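Local structure of galactose mutarotase-like protein (Clostridium acetobutylicum, 3OS7) at residues 40-45 with 49-54; 186-191 with 264-269; 238-243 with 286-291. The protein probably binds a carbohydrate and may act as an aldose 1-epimerase, interconverting the alpha and beta anomers of a sugar. All blocks are in the same frame, centred on the assembly; numbering follows the deposited sequence.

Contact 1 (40-45 with 49-54); sequences VVELKD and GVTILR
Strand residues 40-45 run antiparallel to 49-54, their end-to-end directions 163° apart, with Lys44 and Thr51 as a non-hydrogen-bonded pair and Asp45 and Val50 as a hydrogen-bonded one. Asp45 N donates to Val50 O at 2.8 Å, and the return bond from Val50 N to Asp45 O is longer, 3.2 Å. Ile52 N meets Leu43 O almost head-on, at 2.8 Å with a C=O...N angle of 174°. Beyond this point a water joins the backbones: water 2 accepts from Leu43 N, donates to Leu53 O at 2.6 Å and is also hydrogen-bonded to Thr51 OG1. Because chi1 of Thr51 is 175°, its hydroxyl lies opposite the backbone N and reaches both this water and water 1, which donates to Glu42 OE2 at 2.7 Å. The apolar part centres on Leu43. Its CD2 lies 3.6 Å from Ile52 CD1, the two side chains lying alongside with their ends in the same direction, while its CB rests 3.8 Å from Leu53 CD1. That same Leu53 methyl meets Val40 CG1 at 3.9 Å, the side chains crossing at a slant. Leu336 packs on Leu43, and Ile338, from the same strand 329-340, on Ile52. Gly49 and Val50 both face Asp45, a G1 beta bulge next to the turn of the 39-45/50-51 hairpin, the last hairpin of an antiparallel sheet that residues 189-192 continue beyond strand 50-51.

Contact 2 (186-191 with 264-269); sequences SAFNVP and ACIEDA
Ile266 meets Phe188 and Val190 through apolar contacts made by a single methyl. Ile266 CD1 lies 3.7 Å from Phe188 CB and 3.9 Å from Phe188 CG, so it sits at the root of the aromatic side chain, and it approaches the ring obliquely. The same carbon reaches Val190 CG2 more loosely, at 4.3 Å. In Ile266, CG1 stands opposite the carbonyl carbon (chi1 -50°) and the chain then runs extended to CD1 (chi2 174°), which pushes this end methyl ahead of CG2 toward residues 186-191. The packing continues beyond the pair: Cys201 touches both Ile266 and Val190, and the rings of Phe188 and Tyr277 meet with their planes at about 55°.

No hydrogen bond joins the two segments, and their backbones stay well apart, the nearest CA atoms, Val190 CA and Ile266 CA, being 8.2 Å from each other. The acids that follow Ile266 turn to other partners: Glu267 OE2 forms salt bridges with Lys204 and Arg274, while Asp268 OD2 is hydrogen-bonded to Ser196 OG.

Strands 178-189 and 263-268 are thus joined here by side chains alone, within the large beta-sandwich fold of the galactose mutarotase family. A buried meeting of one methyl with two hydrocarbon groups implies dispersion and burial from water, without the directional constraint of a polar bond.

Contact 3 (238-243 with 286-291); sequences VAVASH and LVIWND
Asn290 turns its CG into the space between its own backbone N and carbonyl carbon (chi1 66°), and this sends ND2 to two carbonyls of residues 238-243, Val240 O and His243 O. Those residues form a type I beta turn from Ala239 to Ser242, overlapped at its start by an inverse gamma turn centred on Ala239, in the loop before strand 246-256. ND2 donates to Val240 O at 2.7 Å, nearly in line with that carbonyl, but this bond is bent at its hydrogen (144°). The one from ND2 to His243 O, 2.8 Å long, is straight (165°) but comes from off the carbonyl plane. Both oxygens lie in the plane of the Asn290 amide. With OD1 accepting from Ile245 N, this buried amide is held at both ends, which fixes its rotation and ties the turn and the residues after it to the end of strand 285-289. The imidazole of His243 leads elsewhere, its NE2 hydrogen-bonded to Glu229. Next to this pair of bonds, the Val240 and Asn290 side chains pass one another heading opposite ways, Val240 CG2 lying 3.9 Å from Asn290 CB. The same methyl also reaches Ile288 CD1, at 4.4 Å.

Contact 2 stands between the other two. Its centre is about 11 Å from that of contact 1, and hydrogen bonds join them, from Arg54 N to Ala187 O (2.8 Å) and from the side-chain ND2 of Asn189 to Thr51 O (2.9 Å). Backbone bonds Arg54-Ala187 and Ile52-Asn189 set residues 49-54 beside strand 178-189. Toward contact 3, with centres about 10 Å apart, the touch is apolar: Val190 CG1 to Val240 CG1, 3.8 Å. Contacts 1 and 3 come no nearer than about 6 Å, yet Tyr297 bridges them, in a cation-pi pair with Arg54 and hydrogen-bonded to Asp291. A bound 1,2-ethanediol, probably from crystallisation, lies about 4 Å from the Thr51 side chain.

Contact 1 (40-45 with 49-54)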
loop_
_atom_site.group_PDB
_atom_site.type_symbol
_atom_site.label_atom_id
_atom_site.label_comp_id
_atom_site.label_asym_id
_atom_site.label_seq_id
_atom_site.Cartn_x
_atom_site.Cartn_y
_atom_site.Cartn_z
ATOM N N VAL A 40 5.859 7.759 0.363
ATOM C CA VAL A 40 5.160 8.917 -0.167
ATOM C C VAL A 40 4.008 9.333 0.792
ATOM O O VAL A 40 2.966 8.693 0.849
ATOM C CB VAL A 40 4.629 8.677 -1.594
ATOM C CG1 VAL A 40 3.885 9.921 -2.122
ATOM C CG2 VAL A 40 5.783 8.288 -2.522
ATOM N N VAL A 41 4.248 10.374 1.574
ATOM C CA VAL A 41 3.344 10.823 2.627
ATOM C C VAL A 41 2.387 11.909 2.214
ATOM O O VAL A 41 1.444 12.217 2.943
ATOM C CB VAL A 41 4.121 11.306 3.877
ATOM C CG1 VAL A 41 4.897 10.151 4.467
ATOM C CG2 VAL A 41 5.025 12.543 3.591
ATOM N N GLU A 42 2.602 12.475 1.037
ATOM C CA GLU A 42 1.715 13.479 0.493
ATOM C C GLU A 42 1.581 13.343 -1.020
ATOM O O GLU A 42 2.557 13.127 -1.694
ATOM C CB GLU A 42 2.251 14.879 0.833
ATOM C CG GLU A 42 1.174 15.932 0.674
ATOM C CD GLU A 42 1.612 17.284 1.183
ATOM O OE1 GLU A 42 2.683 17.738 0.738
ATOM O OE2 GLU A 42 0.890 17.868 2.027
ATOM N N LEU A 43 0.348 13.438 -1.517
ATOM C CA LEU A 43 0.051 13.536 -2.949
ATOM C C LEU A 43 -1.141 14.473 -3.085
ATOM O O LEU A 43 -2.240 14.161 -2.594
ATOM C CB LEU A 43 -0.319 12.200 -3.547
ATOM C CG LEU A 43 -0.713 12.257 -5.031
ATOM C CD1 LEU A 43 0.467 12.736 -5.935
ATOM C CD2 LEU A 43 -1.267 10.926 -5.506
ATOM N N LYS A 44 -0.915 15.649 -3.655
ATOM C CA LYS A 44 -1.986 16.638 -3.703
ATOM C C LYS A 44 -2.086 17.289 -5.066
ATOM O O LYS A 44 -1.162 17.209 -5.863
ATOM C CB LYS A 44 -1.788 17.682 -2.604
ATOM C CG LYS A 44 -0.494 18.434 -2.687
ATOM C CD LYS A 44 -0.230 19.259 -1.410
ATOM C CE LYS A 44 0.937 20.192 -1.640
ATOM N NZ LYS A 44 1.087 21.182 -0.541
ATOM N N ASP A 45 -3.211 17.936 -5.315
ATOM C CA ASP A 45 -3.412 18.813 -6.496
ATOM C C ASP A 45 -3.882 20.129 -5.900
ATOM O O ASP A 45 -5.061 20.278 -5.572
ATOM C CB ASP A 45 -4.459 18.208 -7.455
ATOM C CG ASP A 45 -4.682 19.049 -8.763
ATOM O OD1 ASP A 45 -4.656 20.288 -8.722
ATOM O OD2 ASP A 45 -4.902 18.443 -9.848
ATOM N N GLY A 49 -7.590 21.681 -4.781
ATOM C CA GLY A 49 -7.768 21.628 -3.350
ATOM C C GLY A 49 -7.864 20.213 -2.795
ATOM O O GLY A 49 -8.499 19.995 -1.755
ATOM N N VAL A 50 -7.248 19.251 -3.478
ATOM C CA VAL A 50 -7.379 17.842 -3.092
ATOM C C VAL A 50 -6.049 17.379 -2.528
ATOM O O VAL A 50 -4.989 17.655 -3.128
ATOM C CB VAL A 50 -7.792 16.953 -4.264
ATOM C CG1 VAL A 50 -7.697 15.470 -3.891
ATOM C CG2 VAL A 50 -9.214 17.313 -4.735
ATOM N N THR A 51 -6.095 16.729 -1.361
ATOM C CA THR A 51 -4.932 16.048 -0.820
ATOM C C THR A 51 -5.325 14.591 -0.556
ATOM O O THR A 51 -6.179 14.292 0.281
ATOM C CB THR A 51 -4.301 16.740 0.418
ATOM O OG1 THR A 51 -3.244 15.918 0.921
ATOM C CG2 THR A 51 -5.306 16.994 1.515
ATOM N N ILE A 52 -4.702 13.693 -1.301
ATOM C CA ILE A 52 -5.137 12.282 -1.332
ATOM C C ILE A 52 -4.672 11.453 -0.133
ATOM O O ILE A 52 -5.443 10.691 0.443
ATOM C CB ILE A 52 -4.644 11.603 -2.605
ATOM C CG1 ILE A 52 -5.274 12.261 -3.834
ATOM C CG2 ILE A 52 -4.903 10.072 -2.550
ATOM C CD1 ILE A 52 -4.760 11.689 -5.164
ATOM N N LEU A 53 -3.400 11.549 0.198
ATOM C CA LEU A 53 -2.776 10.653 1.172
ATOM C C LEU A 53 -2.693 11.302 2.549
ATOM O O LEU A 53 -2.381 12.492 2.675
ATOM C CB LEU A 53 -1.344 10.249 0.759
ATOM C CG LEU A 53 -1.230 9.449 -0.538
ATOM C CD1 LEU A 53 0.211 9.350 -1.057
ATOM C CD2 LEU A 53 -1.914 8.062 -0.381
ATOM N N ARG A 54 -2.900 10.483 3.569
ATOM C CA ARG A 54 -2.825 10.970 4.938
ATOM C C ARG A 54 -1.378 11.296 5.278
ATOM O O ARG A 54 -0.523 10.430 5.206
ATOM C CB ARG A 54 -3.376 9.940 5.904
ATOM C CG ARG A 54 -3.566 10.542 7.296
ATOM C CD ARG A 54 -3.646 9.456 8.283
ATOM N NE ARG A 54 -4.090 9.921 9.583
ATOM C CZ ARG A 54 -3.769 9.347 10.733
ATOM N NH1 ARG A 54 -3.013 8.251 10.768
ATOM N NH2 ARG A 54 -4.265 9.848 11.858
HETATM O O HOH W 1 -1.718 17.319 2.599
HETATM O O HOH W 2 -1.671 13.860 0.548
#

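Contact 2 (186-191 with 264-269)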
loop_
_atom_site.group_PDB
_atom_site.type_symbol
_atom_site.label_atom_id
_atom_site.label_comp_id
_atom_site.label_asym_id
_atom_site.label_seq_id
_atom_site.Cartn_x
_atom_site.Cartn_y
_atom_site.Cartn_z
ATOM N N SER A 186 -1.822 1.521 2.465
ATOM C CA SER A 186 -2.062 2.878 1.985
ATOM C C SER A 186 -3.149 3.637 2.772
ATOM O O SER A 186 -4.267 3.141 2.947
ATOM C CB SER A 186 -2.443 2.793 0.506
ATOM O OG SER A 186 -1.519 1.953 -0.173
ATOM N N ALA A 187 -2.803 4.846 3.211
ATOM C CA ALA A 187 -3.631 5.659 4.117
ATOM C C ALA A 187 -4.198 6.887 3.412
ATOM O O ALA A 187 -3.439 7.770 2.985
ATOM C CB ALA A 187 -2.803 6.083 5.344
ATOM N N PHE A 188 -5.524 6.920 3.284
ATOM C CA PHE A 188 -6.238 7.946 2.539
ATOM C C PHE A 188 -6.997 8.921 3.421
ATOM O O PHE A 188 -7.675 8.512 4.349
ATOM C CB PHE A 188 -7.239 7.280 1.589
ATOM C CG PHE A 188 -6.569 6.535 0.473
ATOM C CD1 PHE A 188 -6.194 7.195 -0.675
ATOM C CD2 PHE A 188 -6.277 5.194 0.589
ATOM C CE1 PHE A 188 -5.538 6.515 -1.695
ATOM C CE2 PHE A 188 -5.628 4.530 -0.416
ATOM C CZ PHE A 188 -5.264 5.207 -1.557
ATOM N N ASN A 189 -6.934 10.191 3.048
ATOM C CA ASN A 189 -7.725 11.222 3.696
ATOM C C ASN A 189 -9.209 11.011 3.353
ATOM O O ASN A 189 -9.566 10.917 2.193
ATOM C CB ASN A 189 -7.284 12.608 3.223
ATOM C CG ASN A 189 -5.942 13.018 3.769
ATOM O OD1 ASN A 189 -5.644 12.825 4.959
ATOM N ND2 ASN A 189 -5.122 13.615 2.913
ATOM N N VAL A 190 -10.061 10.964 4.379
ATOM C CA VAL A 190 -11.502 10.935 4.187
ATOM C C VAL A 190 -12.129 11.934 5.188
ATOM O O VAL A 190 -12.302 11.602 6.346
ATOM C CB VAL A 190 -12.086 9.512 4.418
ATOM C CG1 VAL A 190 -13.572 9.497 4.155
ATOM C CG2 VAL A 190 -11.367 8.438 3.560
ATOM N N PRO A 191 -12.448 13.162 4.755
ATOM C CA PRO A 191 -12.456 13.695 3.415
ATOM C C PRO A 191 -11.069 14.087 2.889
ATOM O O PRO A 191 -10.132 14.291 3.660
ATOM C CB PRO A 191 -13.329 14.954 3.564
ATOM C CG PRO A 191 -12.963 15.467 4.876
ATOM C CD PRO A 191 -12.828 14.214 5.736
ATOM N N ALA A 264 -9.843 0.628 -6.248
ATOM C CA ALA A 264 -10.773 1.316 -5.383
ATOM C C ALA A 264 -10.948 2.743 -5.806
ATOM O O ALA A 264 -10.137 3.317 -6.537
ATOM C CB ALA A 264 -10.299 1.225 -3.881
ATOM N N CYS A 265 -12.028 3.337 -5.317
ATOM C CA CYS A 265 -12.177 4.761 -5.408
ATOM C C CYS A 265 -12.931 5.314 -4.232
ATOM O O CYS A 265 -13.646 4.585 -3.549
ATOM C CB CYS A 265 -12.810 5.206 -6.725
ATOM S SG CYS A 265 -14.568 4.874 -6.901
ATOM N N ILE A 266 -12.708 6.604 -3.996
ATOM C CA ILE A 266 -13.357 7.346 -2.914
ATOM C C ILE A 266 -14.058 8.520 -3.596
ATOM O O ILE A 266 -13.403 9.346 -4.233
ATOM C CB ILE A 266 -12.380 7.872 -1.862
ATOM C CG1 ILE A 266 -11.449 6.765 -1.370
ATOM C CG2 ILE A 266 -13.148 8.549 -0.696
ATOM C CD1 ILE A 266 -10.319 7.282 -0.397
ATOM N N GLU A 267 -15.385 8.548 -3.497
ATOM C CA GLU A 267 -16.232 9.527 -4.179
ATOM C C GLU A 267 -16.794 10.493 -3.147
ATOM O O GLU A 267 -17.350 10.070 -2.131
ATOM C CB GLU A 267 -17.408 8.847 -4.895
ATOM C CG GLU A 267 -16.989 8.067 -6.157
ATOM C CD GLU A 267 -18.123 7.406 -6.884
ATOM O OE1 GLU A 267 -19.289 7.529 -6.446
ATOM O OE2 GLU A 267 -17.845 6.777 -7.922
ATOM N N ASP A 268 -16.637 11.776 -3.438
ATOM C CA ASP A 268 -17.306 12.857 -2.712
ATOM C C ASP A 268 -18.208 13.593 -3.708
ATOM O O ASP A 268 -17.802 14.544 -4.392
ATOM C CB ASP A 268 -16.273 13.792 -2.092
ATOM C CG ASP A 268 -16.882 14.785 -1.152
ATOM O OD1 ASP A 268 -18.111 15.037 -1.286
ATOM O OD2 ASP A 268 -16.132 15.299 -0.283
ATOM N N ALA A 269 -19.432 13.103 -3.807
ATOM C CA ALA A 269 -20.427 13.656 -4.708
ATOM C C ALA A 269 -20.663 15.142 -4.422
ATOM O O ALA A 269 -20.816 15.927 -5.341
ATOM C CB ALA A 269 -21.792 12.814 -4.629
#

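Contact 3 (238-243 with 286-291)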
loop_
_atom_site.group_PDB
_atom_site.type_symbol
_atom_site.label_atom_id
_atom_site.label_comp_id
_atom_site.label_asym_id
_atom_site.label_seq_id
_atom_site.Cartn_x
_atom_site.Cartn_y
_atom_site.Cartn_z
ATOM N N VAL A 238 -19.548 2.332 0.031
ATOM C CA VAL A 238 -19.717 2.206 1.473
ATOM C C VAL A 238 -19.359 3.554 2.144
ATOM O O VAL A 238 -18.350 4.162 1.817
ATOM C CB VAL A 238 -18.853 1.070 2.021
ATOM C CG1 VAL A 238 -18.790 1.107 3.542
ATOM C CG2 VAL A 238 -19.393 -0.309 1.537
ATOM N N ALA A 239 -20.203 4.009 3.078
ATOM C CA ALA A 239 -19.919 5.229 3.876
ATOM C C ALA A 239 -18.920 4.807 4.929
ATOM O O ALA A 239 -19.277 4.350 6.009
ATOM C CB ALA A 239 -21.206 5.785 4.522
ATOM N N VAL A 240 -17.652 4.928 4.585
ATOM C CA VAL A 240 -16.570 4.323 5.348
ATOM C C VAL A 240 -16.424 4.918 6.746
ATOM O O VAL A 240 -15.901 4.275 7.622
ATOM C CB VAL A 240 -15.236 4.423 4.563
ATOM C CG1 VAL A 240 -14.851 5.877 4.314
ATOM C CG2 VAL A 240 -14.116 3.703 5.259
ATOM N N ALA A 241 -16.905 6.130 6.945
ATOM C CA ALA A 241 -16.745 6.778 8.248
ATOM C C ALA A 241 -17.850 6.434 9.247
ATOM O O ALA A 241 -17.798 6.892 10.372
ATOM C CB ALA A 241 -16.663 8.273 8.070
ATOM N N SER A 242 -18.828 5.618 8.871
ATOM C CA SER A 242 -19.998 5.442 9.739
ATOM C C SER A 242 -19.778 4.452 10.883
ATOM O O SER A 242 -20.410 4.568 11.916
ATOM C CB SER A 242 -21.253 5.088 8.928
ATOM O OG SER A 242 -21.017 3.987 8.080
ATOM N N HIS A 243 -18.870 3.501 10.733
ATOM C CA HIS A 243 -18.624 2.528 11.793
ATOM C C HIS A 243 -17.291 1.821 11.559
ATOM O O HIS A 243 -16.728 1.971 10.491
ATOM C CB HIS A 243 -19.777 1.500 11.825
ATOM C CG HIS A 243 -19.978 0.798 10.520
ATOM N ND1 HIS A 243 -19.224 -0.288 10.133
ATOM C CD2 HIS A 243 -20.827 1.051 9.495
ATOM C CE1 HIS A 243 -19.598 -0.675 8.926
ATOM N NE2 HIS A 243 -20.571 0.121 8.515
ATOM N N LEU A 286 -7.191 -7.573 -0.827
ATOM C CA LEU A 286 -7.196 -6.229 -0.286
ATOM C C LEU A 286 -7.821 -6.248 1.086
ATOM O O LEU A 286 -8.824 -6.951 1.318
ATOM C CB LEU A 286 -7.980 -5.314 -1.220
ATOM C CG LEU A 286 -8.125 -3.850 -0.818
ATOM C CD1 LEU A 286 -8.159 -3.005 -2.061
ATOM C CD2 LEU A 286 -9.372 -3.612 0.036
ATOM N N VAL A 287 -7.199 -5.487 1.985
ATOM C CA VAL A 287 -7.716 -5.263 3.329
ATOM C C VAL A 287 -8.176 -3.818 3.374
ATOM O O VAL A 287 -7.492 -2.922 2.892
ATOM C CB VAL A 287 -6.677 -5.548 4.424
ATOM C CG1 VAL A 287 -7.144 -4.986 5.791
ATOM C CG2 VAL A 287 -6.377 -7.048 4.475
ATOM N N ILE A 288 -9.386 -3.601 3.885
ATOM C CA ILE A 288 -9.853 -2.263 4.165
ATOM C C ILE A 288 -9.969 -2.178 5.689
ATOM O O ILE A 288 -10.564 -3.045 6.327
ATOM C CB ILE A 288 -11.169 -1.880 3.455
ATOM C CG1 ILE A 288 -11.609 -0.471 3.896
ATOM C CG2 ILE A 288 -12.294 -2.952 3.645
ATOM C CD1 ILE A 288 -12.707 0.136 3.097
ATOM N N TRP A 289 -9.385 -1.135 6.257
ATOM C CA TRP A 289 -9.356 -0.927 7.692
ATOM C C TRP A 289 -9.436 0.574 7.930
ATOM O O TRP A 289 -8.584 1.307 7.437
ATOM C CB TRP A 289 -8.069 -1.488 8.278
ATOM C CG TRP A 289 -7.831 -1.141 9.725
ATOM C CD1 TRP A 289 -8.450 -1.680 10.812
ATOM C CD2 TRP A 289 -6.865 -0.196 10.238
ATOM N NE1 TRP A 289 -7.939 -1.122 11.973
ATOM C CE2 TRP A 289 -6.964 -0.216 11.641
ATOM C CE3 TRP A 289 -5.945 0.687 9.637
ATOM C CZ2 TRP A 289 -6.169 0.602 12.458
ATOM C CZ3 TRP A 289 -5.166 1.493 10.450
ATOM C CH2 TRP A 289 -5.290 1.448 11.840
ATOM N N ASN A 290 -10.452 1.028 8.655
ATOM C CA ASN A 290 -10.644 2.472 8.826
ATOM C C ASN A 290 -10.323 2.995 10.242
ATOM O O ASN A 290 -10.736 4.095 10.558
ATOM C CB ASN A 290 -12.057 2.885 8.432
ATOM C CG ASN A 290 -13.122 2.309 9.363
ATOM O OD1 ASN A 290 -12.809 1.519 10.262
ATOM N ND2 ASN A 290 -14.391 2.692 9.140
ATOM N N ASP A 291 -9.620 2.197 11.060
ATOM C CA ASP A 291 -9.190 2.606 12.393
ATOM C C ASP A 291 -10.368 3.176 13.204
ATOM O O ASP A 291 -10.278 4.271 13.723
ATOM C CB ASP A 291 -8.054 3.634 12.279
ATOM C CG ASP A 291 -7.243 3.786 13.579
ATOM O OD1 ASP A 291 -7.593 3.145 14.596
ATOM O OD2 ASP A 291 -6.246 4.554 13.582
#